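Local atomic coordinates of putative thioesterase II (Thermobifida fusca, PDB entry 3BBJ), a protein that probably hydrolyses acyl thioesters, acting as a HotDog-fold relative of the acyl-CoA thioesterases. Residues A149-V153 with V178-D184; Q129-R134 with D152-P157; W212-V218 with Q266-R272; L202-V206 with F247-V251. All coordinates share one frame; numbering follows the deposited sequence.

Interaction 1: A149-V153 with V178-D184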
loop_
_atom_site.group_PDB
_atom_site.type_symbol
_atom_site.label_atom_id
_atom_site.label_comp_id
_atom_site.label_asym_id
_atom_site.label_seq_id
_atom_site.Cartn_x
_atom_site.Cartn_y
_atom_site.Cartn_z
ATOM N N ALA A 149 -11.951 24.301 -0.150
ATOM C CA ALA A 149 -11.305 25.612 -0.383
ATOM C C ALA A 149 -9.799 25.623 -0.083
ATOM O O ALA A 149 -9.141 26.658 -0.226
ATOM C CB ALA A 149 -12.005 26.697 0.439
ATOM N N ARG A 150 -9.271 24.474 0.334
ATOM C CA ARG A 150 -7.841 24.317 0.661
ATOM C C ARG A 150 -6.985 23.881 -0.551
ATOM O O ARG A 150 -5.743 24.049 -0.560
ATOM C CB ARG A 150 -7.677 23.290 1.787
ATOM C CG ARG A 150 -8.470 23.573 3.081
ATOM C CD ARG A 150 -7.932 24.819 3.829
ATOM N NE ARG A 150 -8.383 26.074 3.216
ATOM C CZ ARG A 150 -9.503 26.732 3.528
ATOM N NH1 ARG A 150 -10.328 26.296 4.472
ATOM N NH2 ARG A 150 -9.793 27.848 2.882
ATOM N N VAL A 151 -7.663 23.365 -1.575
ATOM C CA VAL A 151 -7.013 22.879 -2.769
ATOM C C VAL A 151 -7.786 23.290 -4.002
ATOM O O VAL A 151 -9.026 23.337 -3.984
ATOM C CB VAL A 151 -6.937 21.315 -2.774
ATOM C CG1 VAL A 151 -5.759 20.806 -1.931
ATOM C CG2 VAL A 151 -8.276 20.712 -2.290
ATOM N N ASP A 152 -7.045 23.556 -5.080
ATOM C CA ASP A 152 -7.638 23.836 -6.382
ATOM C C ASP A 152 -7.477 22.526 -7.127
ATOM O O ASP A 152 -6.388 21.971 -7.153
ATOM C CB ASP A 152 -6.912 24.955 -7.136
ATOM C CG ASP A 152 -7.174 26.339 -6.558
ATOM O OD1 ASP A 152 -8.135 26.505 -5.772
ATOM O OD2 ASP A 152 -6.403 27.269 -6.901
ATOM N N VAL A 153 -8.574 22.013 -7.678
ATOM C CA VAL A 153 -8.580 20.751 -8.389
ATOM C C VAL A 153 -9.215 20.968 -9.755
ATOM O O VAL A 153 -10.380 21.315 -9.850
ATOM C CB VAL A 153 -9.383 19.714 -7.610
ATOM C CG1 VAL A 153 -9.378 18.379 -8.331
ATOM C CG2 VAL A 153 -8.826 19.581 -6.192
ATOM N N VAL A 178 -3.918 19.025 -9.550
ATOM C CA VAL A 178 -4.207 19.394 -8.173
ATOM C C VAL A 178 -3.052 20.154 -7.568
ATOM O O VAL A 178 -1.884 19.908 -7.904
ATOM C CB VAL A 178 -4.466 18.163 -7.301
ATOM C CG1 VAL A 178 -3.229 17.160 -7.309
ATOM C CG2 VAL A 178 -4.852 18.595 -5.899
ATOM N N ASP A 179 -3.387 21.083 -6.677
ATOM C CA ASP A 179 -2.399 21.887 -5.954
ATOM C C ASP A 179 -3.115 22.543 -4.785
ATOM O O ASP A 179 -4.348 22.504 -4.711
ATOM C CB ASP A 179 -1.819 22.967 -6.887
ATOM C CG ASP A 179 -0.407 23.430 -6.477
ATOM O OD1 ASP A 179 0.027 23.190 -5.320
ATOM O OD2 ASP A 179 0.272 24.032 -7.342
ATOM N N LEU A 180 -2.354 23.122 -3.869
ATOM C CA LEU A 180 -2.917 23.979 -2.824
ATOM C C LEU A 180 -3.660 25.154 -3.482
ATOM O O LEU A 180 -3.298 25.600 -4.566
ATOM C CB LEU A 180 -1.809 24.516 -1.910
ATOM C CG LEU A 180 -1.044 23.478 -1.071
ATOM C CD1 LEU A 180 0.127 24.122 -0.340
ATOM C CD2 LEU A 180 -2.002 22.818 -0.092
ATOM N N SER A 181 -4.704 25.651 -2.828
ATOM C CA SER A 181 -5.540 26.681 -3.429
ATOM C C SER A 181 -4.841 28.062 -3.560
ATOM O O SER A 181 -3.991 28.460 -2.738
ATOM C CB SER A 181 -6.850 26.822 -2.636
ATOM O OG SER A 181 -6.643 27.455 -1.366
ATOM N N ALA A 182 -5.234 28.774 -4.613
ATOM C CA ALA A 182 -4.819 30.148 -4.848
ATOM C C ALA A 182 -5.238 30.970 -3.634
ATOM O O ALA A 182 -4.439 31.719 -3.083
ATOM C CB ALA A 182 -5.468 30.679 -6.129
ATOM N N ARG A 183 -6.486 30.770 -3.204
ATOM C CA ARG A 183 -7.067 31.424 -2.032
ATOM C C ARG A 183 -6.191 31.394 -0.772
ATOM O O ARG A 183 -6.114 32.371 -0.036
ATOM C CB ARG A 183 -8.389 30.724 -1.715
ATOM C CG ARG A 183 -9.156 31.316 -0.560
ATOM C CD ARG A 183 -10.332 30.461 -0.174
ATOM N NE ARG A 183 -11.016 31.036 0.975
ATOM C CZ ARG A 183 -12.284 30.812 1.293
ATOM N NH1 ARG A 183 -13.033 30.003 0.552
ATOM N NH2 ARG A 183 -12.804 31.393 2.361
ATOM N N ASP A 184 -5.573 30.250 -0.508
ATOM C CA ASP A 184 -4.771 30.050 0.703
ATOM C C ASP A 184 -3.319 30.467 0.548
ATOM O O ASP A 184 -2.529 30.348 1.511
ATOM C CB ASP A 184 -4.777 28.587 1.106
ATOM C CG ASP A 184 -6.096 28.133 1.621
ATOM O OD1 ASP A 184 -7.026 28.960 1.664
ATOM O OD2 ASP A 184 -6.196 26.932 1.985
HETATM O O HOH W 1 -4.353 24.767 2.096
#
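Arg-150 grips Asp-184 side-on: NE donates to OD2 at 2.7 Å and NH2 to OD1 at 3.2 Å. Each carboxylate oxygen uses its syn lone pair, and the two planes lie only 25° apart. Bends at chi2 (-68°) and chi3 (78°) turn the arginine so that its end reaches this acid, although its CB sets out away from segment 178-184 overall. NH2 of Arg-150 also stands over one face of the Arg-183 guanidinium, a like-charge approach that the salt bridge of Arg-183 with Asp-145 probably eases. Ser-181 OG works both ways, donating to Ala-149 O at 2.9 Å and accepting from Asp-184 N in an ST motif. Further along, Asp-152 OD2 receives Ala-182 N at 3.0 Å from above its carboxylate plane. Behind these groups the strands run antiparallel, with Asp-152 and Asp-179 as the hydrogen-bonded pair. Strand 233-243 packs on Val-153 and Val-178, whereas helices 7-11 and 191-198 cover Leu-180.

Interaction 2: Q129-R134 with D152-P157; sequences QHQCRR and DVDFSP
Arg-134 and Gln-129 converge on the carboxylate of Asp-154, beside the short antiparallel pairing made by 133-134, an outermost strand of the HotDog fold within this chain. The arginine comes side-on: NE donates to OD1 at 3.0 Å, and NH2 lies within bonding distance of both oxygens, 3.3 Å from OD2. A bend at chi3 (-56°) in an otherwise extended chain swings the guanidinium round to present this edge. Gln-129 NE2 reaches OD2 at 3.0 Å along a nearly straight bond (171°), but from above the carboxylate plane. Asp-154 thus accepts direct side-chain bonds on both oxygens, which should hold its rotation.

In the same network Asp-152 stacks on one face of the Arg-134 guanidinium, its carboxylate 22° from parallel and its CB over the centre. This is a long, weak ion pair held by charge alone, because OD2 lies well out of the guanidinium plane and no N-H points at it; its firmer bond is to Ala-182 N.

What positions these groups is the backbone: Arg-133 N meets Phe-155 O at 2.8 Å, and Phe-155 N answers to Arg-133 O. Farther out, Arg-133 makes a cation-pi contact with Tyr-160, and Ser-156 N-caps helix 157-163. Cys-132 CB lies 3.2 Å from Phe-155 O, and at the edge of the phenyl ring CD2 comes within 3.5 Å of Arg-133 O.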
loop_
_atom_site.group_PDB
_atom_site.type_symbol
_atom_site.label_atom_id
_atom_site.label_comp_id
_atom_site.label_asym_id
_atom_site.label_seq_id
_atom_site.Cartn_x
_atom_site.Cartn_y
_atom_site.Cartn_z
ATOM N N GLN A 129 -3.711 21.613 -18.385
ATOM C CA GLN A 129 -4.437 22.252 -17.298
ATOM C C GLN A 129 -5.425 23.322 -17.800
ATOM O O GLN A 129 -6.510 23.480 -17.233
ATOM C CB GLN A 129 -3.453 22.870 -16.303
ATOM C CG GLN A 129 -4.079 23.280 -14.975
ATOM C CD GLN A 129 -3.061 23.781 -13.985
ATOM O OE1 GLN A 129 -1.956 24.139 -14.360
ATOM N NE2 GLN A 129 -3.427 23.809 -12.708
ATOM N N HIS A 130 -5.053 24.041 -18.861
ATOM C CA HIS A 130 -5.907 25.098 -19.405
ATOM C C HIS A 130 -7.182 24.551 -20.058
ATOM O O HIS A 130 -8.195 25.243 -20.102
ATOM C CB HIS A 130 -5.125 26.016 -20.363
ATOM C CG HIS A 130 -4.840 25.420 -21.712
ATOM N ND1 HIS A 130 -3.602 24.916 -22.057
ATOM C CD2 HIS A 130 -5.619 25.288 -22.814
ATOM C CE1 HIS A 130 -3.636 24.485 -23.307
ATOM N NE2 HIS A 130 -4.849 24.696 -23.788
ATOM N N GLN A 131 -7.141 23.311 -20.552
ATOM C CA GLN A 131 -8.343 22.674 -21.118
ATOM C C GLN A 131 -9.212 22.023 -20.042
ATOM O O GLN A 131 -10.315 21.566 -20.331
ATOM C CB GLN A 131 -7.974 21.623 -22.169
ATOM C CG GLN A 131 -7.402 22.197 -23.461
ATOM C CD GLN A 131 -6.987 21.109 -24.443
ATOM O OE1 GLN A 131 -7.668 20.085 -24.589
ATOM N NE2 GLN A 131 -5.855 21.319 -25.112
ATOM N N CYS A 132 -8.710 21.983 -18.809
ATOM C CA CYS A 132 -9.417 21.357 -17.690
ATOM C C CYS A 132 -10.383 22.332 -17.034
ATOM O O CYS A 132 -10.274 23.550 -17.204
ATOM C CB CYS A 132 -8.432 20.823 -16.640
ATOM S SG CYS A 132 -7.446 19.432 -17.203
ATOM N N ARG A 133 -11.294 21.769 -16.248
ATOM C CA ARG A 133 -12.388 22.508 -15.657
ATOM C C ARG A 133 -12.415 22.407 -14.132
ATOM O O ARG A 133 -12.343 21.325 -13.561
ATOM C CB ARG A 133 -13.689 21.978 -16.254
ATOM C CG ARG A 133 -14.906 22.824 -15.961
ATOM C CD ARG A 133 -16.036 22.463 -16.909
ATOM N NE ARG A 133 -17.331 22.947 -16.441
ATOM C CZ ARG A 133 -18.478 22.760 -17.089
ATOM N NH1 ARG A 133 -18.502 22.103 -18.249
ATOM N NH2 ARG A 133 -19.610 23.231 -16.572
ATOM N N ARG A 134 -12.542 23.562 -13.489
ATOM C CA ARG A 134 -12.580 23.671 -12.039
ATOM C C ARG A 134 -13.990 24.063 -11.591
ATOM O O ARG A 134 -14.711 24.758 -12.307
ATOM C CB ARG A 134 -11.566 24.725 -11.596
ATOM C CG ARG A 134 -11.408 24.884 -10.099
ATOM C CD ARG A 134 -10.399 25.973 -9.770
ATOM N NE ARG A 134 -9.109 25.721 -10.408
ATOM C CZ ARG A 134 -8.063 26.546 -10.353
ATOM N NH1 ARG A 134 -8.121 27.687 -9.671
ATOM N NH2 ARG A 134 -6.938 26.221 -10.981
ATOM N N ASP A 152 -7.045 23.556 -5.080
ATOM C CA ASP A 152 -7.638 23.836 -6.382
ATOM C C ASP A 152 -7.477 22.526 -7.127
ATOM O O ASP A 152 -6.388 21.971 -7.153
ATOM C CB ASP A 152 -6.912 24.955 -7.136
ATOM C CG ASP A 152 -7.174 26.339 -6.558
ATOM O OD1 ASP A 152 -8.135 26.505 -5.772
ATOM O OD2 ASP A 152 -6.403 27.269 -6.901
ATOM N N VAL A 153 -8.574 22.013 -7.678
ATOM C CA VAL A 153 -8.580 20.751 -8.389
ATOM C C VAL A 153 -9.215 20.968 -9.755
ATOM O O VAL A 153 -10.380 21.315 -9.850
ATOM C CB VAL A 153 -9.383 19.714 -7.610
ATOM C CG1 VAL A 153 -9.378 18.379 -8.331
ATOM C CG2 VAL A 153 -8.826 19.581 -6.192
ATOM N N ASP A 154 -8.427 20.780 -10.802
ATOM C CA ASP A 154 -8.880 20.933 -12.174
ATOM C C ASP A 154 -9.094 19.551 -12.716
ATOM O O ASP A 154 -8.193 18.715 -12.622
ATOM C CB ASP A 154 -7.791 21.602 -13.004
ATOM C CG ASP A 154 -7.447 22.996 -12.505
ATOM O OD1 ASP A 154 -8.303 23.901 -12.641
ATOM O OD2 ASP A 154 -6.318 23.176 -11.995
ATOM N N PHE A 155 -10.266 19.305 -13.281
ATOM C CA PHE A 155 -10.605 18.000 -13.828
ATOM C C PHE A 155 -10.582 18.027 -15.348
ATOM O O PHE A 155 -10.953 19.023 -15.950
ATOM C CB PHE A 155 -12.013 17.615 -13.390
ATOM C CG PHE A 155 -12.217 17.625 -11.907
ATOM C CD1 PHE A 155 -11.835 16.536 -11.135
ATOM C CD2 PHE A 155 -12.824 18.705 -11.282
ATOM C CE1 PHE A 155 -12.042 16.522 -9.760
ATOM C CE2 PHE A 155 -13.032 18.705 -9.909
ATOM C CZ PHE A 155 -12.646 17.608 -9.145
ATOM N N SER A 156 -10.164 16.931 -15.972
ATOM C CA SER A 156 -10.318 16.808 -17.406
ATOM C C SER A 156 -11.821 16.941 -17.696
ATOM O O SER A 156 -12.637 16.734 -16.797
ATOM C CB SER A 156 -9.827 15.453 -17.898
ATOM O OG SER A 156 -10.564 14.409 -17.290
ATOM N N PRO A 157 -12.193 17.303 -18.939
ATOM C CA PRO A 157 -13.608 17.346 -19.306
ATOM C C PRO A 157 -14.371 16.046 -19.021
ATOM O O PRO A 157 -15.486 16.073 -18.502
ATOM C CB PRO A 157 -13.561 17.627 -20.815
ATOM C CG PRO A 157 -12.314 18.367 -21.011
ATOM C CD PRO A 157 -11.335 17.738 -20.061
HETATM O O HOH W 2 -8.209 25.491 -15.488
#

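Interaction 3: W212-V218 with Q266-R272. With SO4 (sulfate ion), chain H.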
loop_
_atom_site.group_PDB
_atom_site.type_symbol
_atom_site.label_atom_id
_atom_site.label_comp_id
_atom_site.label_asym_id
_atom_site.label_seq_id
_atom_site.Cartn_x
_atom_site.Cartn_y
_atom_site.Cartn_z
ATOM N N TRP A 212 -22.471 6.499 -2.442
ATOM C CA TRP A 212 -21.805 7.019 -1.251
ATOM C C TRP A 212 -20.773 7.998 -1.763
ATOM O O TRP A 212 -19.983 7.657 -2.653
ATOM C CB TRP A 212 -21.080 5.928 -0.486
ATOM C CG TRP A 212 -21.946 5.118 0.391
ATOM C CD1 TRP A 212 -22.526 3.925 0.092
ATOM C CD2 TRP A 212 -22.293 5.415 1.746
ATOM N NE1 TRP A 212 -23.232 3.468 1.174
ATOM C CE2 TRP A 212 -23.106 4.363 2.204
ATOM C CE3 TRP A 212 -21.988 6.468 2.620
ATOM C CZ2 TRP A 212 -23.629 4.329 3.495
ATOM C CZ3 TRP A 212 -22.517 6.441 3.906
ATOM C CH2 TRP A 212 -23.329 5.379 4.326
ATOM N N SER A 213 -20.772 9.202 -1.196
ATOM C CA SER A 213 -19.875 10.248 -1.656
ATOM C C SER A 213 -18.532 10.243 -0.948
ATOM O O SER A 213 -17.614 10.934 -1.386
ATOM C CB SER A 213 -20.536 11.613 -1.499
ATOM O OG SER A 213 -21.755 11.620 -2.241
ATOM N N TRP A 214 -18.406 9.424 0.097
ATOM C CA TRP A 214 -17.214 9.415 0.934
ATOM C C TRP A 214 -17.166 8.156 1.798
ATOM O O TRP A 214 -18.186 7.494 1.998
ATOM C CB TRP A 214 -17.253 10.634 1.866
ATOM C CG TRP A 214 -18.098 10.407 3.084
ATOM C CD1 TRP A 214 -19.465 10.356 3.156
ATOM C CD2 TRP A 214 -17.618 10.166 4.401
ATOM N NE1 TRP A 214 -19.864 10.110 4.449
ATOM C CE2 TRP A 214 -18.743 9.989 5.233
ATOM C CE3 TRP A 214 -16.336 10.094 4.967
ATOM C CZ2 TRP A 214 -18.624 9.738 6.601
ATOM C CZ3 TRP A 214 -16.220 9.845 6.328
ATOM C CH2 TRP A 214 -17.359 9.675 7.130
ATOM N N ALA A 215 -15.994 7.839 2.325
ATOM C CA ALA A 215 -15.845 6.754 3.286
ATOM C C ALA A 215 -14.662 7.073 4.158
ATOM O O ALA A 215 -13.682 7.659 3.698
ATOM C CB ALA A 215 -15.636 5.399 2.587
ATOM N N PRO A 216 -14.733 6.710 5.433
ATOM C CA PRO A 216 -13.476 6.911 6.132
ATOM C C PRO A 216 -12.429 5.922 5.631
ATOM O O PRO A 216 -12.749 4.745 5.353
ATOM C CB PRO A 216 -13.807 6.645 7.605
ATOM C CG PRO A 216 -15.262 6.309 7.670
ATOM C CD PRO A 216 -15.801 6.169 6.285
ATOM N N THR A 217 -11.202 6.424 5.474
ATOM C CA THR A 217 -10.075 5.595 5.068
ATOM C C THR A 217 -9.764 4.616 6.163
ATOM O O THR A 217 -9.786 4.958 7.340
ATOM C CB THR A 217 -8.810 6.422 4.803
ATOM O OG1 THR A 217 -9.122 7.445 3.867
ATOM C CG2 THR A 217 -7.700 5.553 4.233
ATOM N N VAL A 218 -9.484 3.380 5.764
ATOM C CA VAL A 218 -9.057 2.370 6.702
ATOM C C VAL A 218 -7.531 2.290 6.660
ATOM O O VAL A 218 -6.891 2.284 7.714
ATOM C CB VAL A 218 -9.703 1.023 6.414
ATOM C CG1 VAL A 218 -9.037 -0.043 7.260
ATOM C CG2 VAL A 218 -11.203 1.106 6.686
ATOM N N GLN A 266 -5.308 3.546 -1.274
ATOM C CA GLN A 266 -6.017 3.416 0.023
ATOM C C GLN A 266 -7.158 2.397 -0.092
ATOM O O GLN A 266 -7.661 2.134 -1.207
ATOM C CB GLN A 266 -6.531 4.749 0.616
ATOM C CG GLN A 266 -7.609 5.491 -0.149
ATOM C CD GLN A 266 -8.301 6.577 0.689
ATOM O OE1 GLN A 266 -9.164 6.285 1.514
ATOM N NE2 GLN A 266 -7.949 7.844 0.443
ATOM N N LEU A 267 -7.520 1.819 1.057
ATOM C CA LEU A 267 -8.671 0.916 1.180
ATOM C C LEU A 267 -9.638 1.488 2.213
ATOM O O LEU A 267 -9.242 1.878 3.318
ATOM C CB LEU A 267 -8.244 -0.497 1.619
ATOM C CG LEU A 267 -9.302 -1.587 1.428
ATOM C CD1 LEU A 267 -9.420 -1.956 -0.083
ATOM C CD2 LEU A 267 -9.039 -2.836 2.265
ATOM N N ALA A 268 -10.916 1.532 1.864
ATOM C CA ALA A 268 -11.930 2.082 2.769
ATOM C C ALA A 268 -13.241 1.324 2.611
ATOM O O ALA A 268 -13.520 0.745 1.547
ATOM C CB ALA A 268 -12.133 3.569 2.514
ATOM N N ARG A 269 -14.026 1.297 3.694
ATOM C CA ARG A 269 -15.340 0.698 3.652
ATOM C C ARG A 269 -16.455 1.711 3.882
ATOM O O ARG A 269 -16.546 2.356 4.948
ATOM C CB ARG A 269 -15.520 -0.421 4.652
ATOM C CG ARG A 269 -16.731 -1.284 4.244
ATOM C CD ARG A 269 -17.124 -2.283 5.282
ATOM N NE ARG A 269 -18.098 -3.212 4.711
ATOM C CZ ARG A 269 -19.039 -3.862 5.398
ATOM N NH1 ARG A 269 -19.197 -3.671 6.708
ATOM N NH2 ARG A 269 -19.857 -4.684 4.753
ATOM N N VAL A 270 -17.291 1.814 2.852
ATOM C CA VAL A 270 -18.552 2.560 2.876
ATOM C C VAL A 270 -19.427 2.282 4.118
ATOM O O VAL A 270 -19.403 1.188 4.691
ATOM C CB VAL A 270 -19.336 2.225 1.581
ATOM C CG1 VAL A 270 -20.738 1.747 1.873
ATOM C CG2 VAL A 270 -19.278 3.391 0.630
ATOM N N GLY A 271 -20.179 3.292 4.546
ATOM C CA GLY A 271 -21.128 3.130 5.658
ATOM C C GLY A 271 -20.547 2.998 7.057
ATOM O O GLY A 271 -21.194 2.458 7.950
ATOM N N ARG A 272 -19.329 3.498 7.245
ATOM C CA ARG A 272 -18.653 3.525 8.546
ATOM C C ARG A 272 -18.449 4.978 8.985
ATOM O O ARG A 272 -18.586 5.943 8.212
ATOM C CB ARG A 272 -17.266 2.878 8.445
ATOM C CG ARG A 272 -17.206 1.403 8.656
ATOM C CD ARG A 272 -15.739 0.949 8.642
ATOM N NE ARG A 272 -15.026 1.218 9.901
ATOM C CZ ARG A 272 -13.983 2.043 10.065
ATOM N NH1 ARG A 272 -13.433 2.710 9.055
ATOM N NH2 ARG A 272 -13.448 2.174 11.273
ATOM O OXT ARG A 272 -18.085 5.229 10.132
HETATM S S SO4 H . -15.949 0.387 13.473
HETATM O O1 SO4 H . -16.690 0.513 12.221
HETATM O O2 SO4 H . -16.863 0.509 14.621
HETATM O O3 SO4 H . -15.255 -0.912 13.475
HETATM O O4 SO4 H . -15.004 1.476 13.600
HETATM O O HOH W 3 -19.067 5.915 3.993
HETATM O O HOH W 4 -14.157 2.748 6.211
HETATM O O HOH W 5 -10.752 4.089 9.872
#
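Pro-216, Arg-269 and Arg-272 all grip one water molecule, which donates to Pro-216 O at 2.6 Å while accepting from Arg-269 N and from Arg-272 NH1. In this C-terminal HotDog domain, the bridge lies where strand 260-269 runs out into the chain terminus beside the entry to strand 217-224. Arg-272 NH1 also donates to a second water, bound to Thr-217 O. A bend at chi3 (78°) turns the other edge of the guanidinium to the sulfate: NE meets O1 and NH2 meets O4, each at 2.9 Å. That ion, probably from the crystallisation liquor, is also bonded by Thr-86 N and Val-87 N of the second subunit, so it bridges the dimer here.

Trp-212 lays one indole face against the terminal turn, with Gly-271 CA 3.4 Å from CH2 of the ring. Val-270 lies over the same face in a CH-pi contact, but its modelled methyls crowd the ring and their exact placement is doubtful. An alanine at Trp-212 would strip that cover from Val-270 and Gly-271 and is likely to let the terminal turn move more freely. Deeper in, Ala-215 CB touches Ala-268 CB at 4.0 Å, and Val-218 N bonds to Leu-267 O at 2.9 Å. Thr-217 OG1 donates to Gln-266 OE1 at 2.6 Å, standing 37° out of the amide carbonyl plane.

Interaction 4: L202-V206 with F247-V251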
loop_
_atom_site.group_PDB
_atom_site.type_symbol
_atom_site.label_atom_id
_atom_site.label_comp_id
_atom_site.label_asym_id
_atom_site.label_seq_id
_atom_site.Cartn_x
_atom_site.Cartn_y
_atom_site.Cartn_z
ATOM N N LEU A 202 -8.523 14.413 -3.424
ATOM C CA LEU A 202 -9.450 14.305 -4.565
ATOM C C LEU A 202 -10.797 13.688 -4.180
ATOM O O LEU A 202 -10.926 13.091 -3.106
ATOM C CB LEU A 202 -8.826 13.448 -5.661
ATOM C CG LEU A 202 -7.348 13.612 -5.998
ATOM C CD1 LEU A 202 -6.866 12.324 -6.692
ATOM C CD2 LEU A 202 -7.113 14.880 -6.858
ATOM N N PRO A 203 -11.816 13.829 -5.058
ATOM C CA PRO A 203 -13.121 13.224 -4.752
ATOM C C PRO A 203 -12.969 11.726 -4.592
ATOM O O PRO A 203 -12.252 11.096 -5.378
ATOM C CB PRO A 203 -13.972 13.541 -5.988
ATOM C CG PRO A 203 -13.316 14.661 -6.653
ATOM C CD PRO A 203 -11.847 14.569 -6.338
ATOM N N PRO A 204 -13.557 11.157 -3.534
ATOM C CA PRO A 204 -13.499 9.710 -3.395
ATOM C C PRO A 204 -13.993 9.020 -4.669
ATOM O O PRO A 204 -15.077 9.336 -5.159
ATOM C CB PRO A 204 -14.401 9.443 -2.193
ATOM C CG PRO A 204 -14.255 10.674 -1.365
ATOM C CD PRO A 204 -14.208 11.791 -2.376
ATOM N N ILE A 205 -13.178 8.109 -5.198
ATOM C CA ILE A 205 -13.467 7.428 -6.468
ATOM C C ILE A 205 -14.774 6.594 -6.428
ATOM O O ILE A 205 -15.443 6.378 -7.452
ATOM C CB ILE A 205 -12.246 6.556 -6.901
ATOM C CG1 ILE A 205 -12.341 6.185 -8.384
ATOM C CG2 ILE A 205 -12.102 5.334 -5.994
ATOM C CD1 ILE A 205 -12.294 7.374 -9.306
ATOM N N VAL A 206 -15.155 6.174 -5.233
ATOM C CA VAL A 206 -16.342 5.370 -5.059
ATOM C C VAL A 206 -17.621 6.113 -5.435
ATOM O O VAL A 206 -18.622 5.486 -5.769
ATOM C CB VAL A 206 -16.459 4.834 -3.598
ATOM C CG1 VAL A 206 -16.669 5.991 -2.568
ATOM C CG2 VAL A 206 -17.566 3.821 -3.507
ATOM N N PHE A 247 -13.793 -0.618 -1.083
ATOM C CA PHE A 247 -13.269 -0.170 -2.378
ATOM C C PHE A 247 -11.797 0.209 -2.264
ATOM O O PHE A 247 -11.307 0.570 -1.186
ATOM C CB PHE A 247 -14.085 0.998 -2.955
ATOM C CG PHE A 247 -14.023 2.254 -2.138
ATOM C CD1 PHE A 247 -14.875 2.438 -1.056
ATOM C CD2 PHE A 247 -13.138 3.275 -2.470
ATOM C CE1 PHE A 247 -14.819 3.573 -0.298
ATOM C CE2 PHE A 247 -13.083 4.442 -1.710
ATOM C CZ PHE A 247 -13.918 4.593 -0.620
ATOM N N ASP A 248 -11.104 0.098 -3.393
ATOM C CA ASP A 248 -9.720 0.549 -3.512
ATOM C C ASP A 248 -9.681 1.865 -4.313
ATOM O O ASP A 248 -10.348 1.992 -5.347
ATOM C CB ASP A 248 -8.843 -0.511 -4.180
ATOM C CG ASP A 248 -9.295 -0.847 -5.601
ATOM O OD1 ASP A 248 -10.410 -1.387 -5.749
ATOM O OD2 ASP A 248 -8.537 -0.599 -6.560
ATOM N N GLU A 249 -8.920 2.841 -3.822
ATOM C CA GLU A 249 -8.696 4.107 -4.545
ATOM C C GLU A 249 -7.207 4.235 -4.819
ATOM O O GLU A 249 -6.401 4.371 -3.915
ATOM C CB GLU A 249 -9.208 5.292 -3.732
ATOM C CG GLU A 249 -9.026 6.669 -4.356
ATOM C CD GLU A 249 -9.652 7.795 -3.502
ATOM O OE1 GLU A 249 -10.866 7.701 -3.163
ATOM O OE2 GLU A 249 -8.936 8.781 -3.182
ATOM N N ASN A 250 -6.852 4.217 -6.082
ATOM C CA ASN A 250 -5.461 4.230 -6.498
ATOM C C ASN A 250 -5.145 5.583 -7.108
ATOM O O ASN A 250 -5.691 5.907 -8.150
ATOM C CB ASN A 250 -5.268 3.129 -7.524
ATOM C CG ASN A 250 -5.903 1.838 -7.079
ATOM O OD1 ASN A 250 -5.596 1.358 -6.007
ATOM N ND2 ASN A 250 -6.827 1.290 -7.878
ATOM N N VAL A 251 -4.260 6.357 -6.469
ATOM C CA VAL A 251 -3.926 7.694 -6.951
ATOM C C VAL A 251 -2.438 7.797 -7.321
ATOM O O VAL A 251 -1.561 7.507 -6.524
ATOM C CB VAL A 251 -4.301 8.780 -5.879
ATOM C CG1 VAL A 251 -3.804 10.169 -6.292
ATOM C CG2 VAL A 251 -5.806 8.791 -5.606
#
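Phe-247 carries Val-206 squarely on one face of its ring: CB stands 3.6 Å from the centroid, merely 2° off the ring normal, a CH-pi contact. Val-206 CG1 leans toward the far end of the ring, 3.6 Å from CZ, while Ile-205 CG2 approaches obliquely near CD2. The carboxylate of Glu-249 is the second flat group, and Ile-205 N donates to its OE1 at 3.1 Å from above the plane, 54° out of it. Chi1 of 179° and an equally straight chi2 keep this acid extended toward the loop, slanting across Ile-205 with its CB and CG against Ile-205 CG2. In the HotDog domain this is a loop with a 3-10 turn laid over a strand: Phe-247, Glu-249 and Val-251 point toward the loop, whereas Asp-248 points away and forms a salt bridge with Arg-225 of the second subunit. Were Phe-247 replaced by a serine, Val-206 would probably be left without the face it rests on, opening a gap beneath the 3-10 turn. At the other end Leu-202 and Val-251 meet tip to tip, CD1 of the leucine lying 3.8 Å from CG1 of the valine.

From the N terminus, interaction 2 opens first, at 129-134, and closes on 152-157. Interaction 1 has by then opened at 149-153, so the two overlap at Asp-152 and Val-153; it closes on 178-184, and strand 151-155 is thereby joined to strand 133-134 on one flank and to 173-180 on the other. Interactions 4 and 3 follow, opening at 202-206 and 212-218 and closing in the same order, at 247-251 and 266-272, which means that they cross. Their closing strands are neighbours, bonded through Ala-268 O and Phe-247 N. The loop of interaction 4 links this pair of contacts to the first: Leu-202 packs on Val-178 of interaction 1, and Pro-203 on Phe-155 of interaction 2.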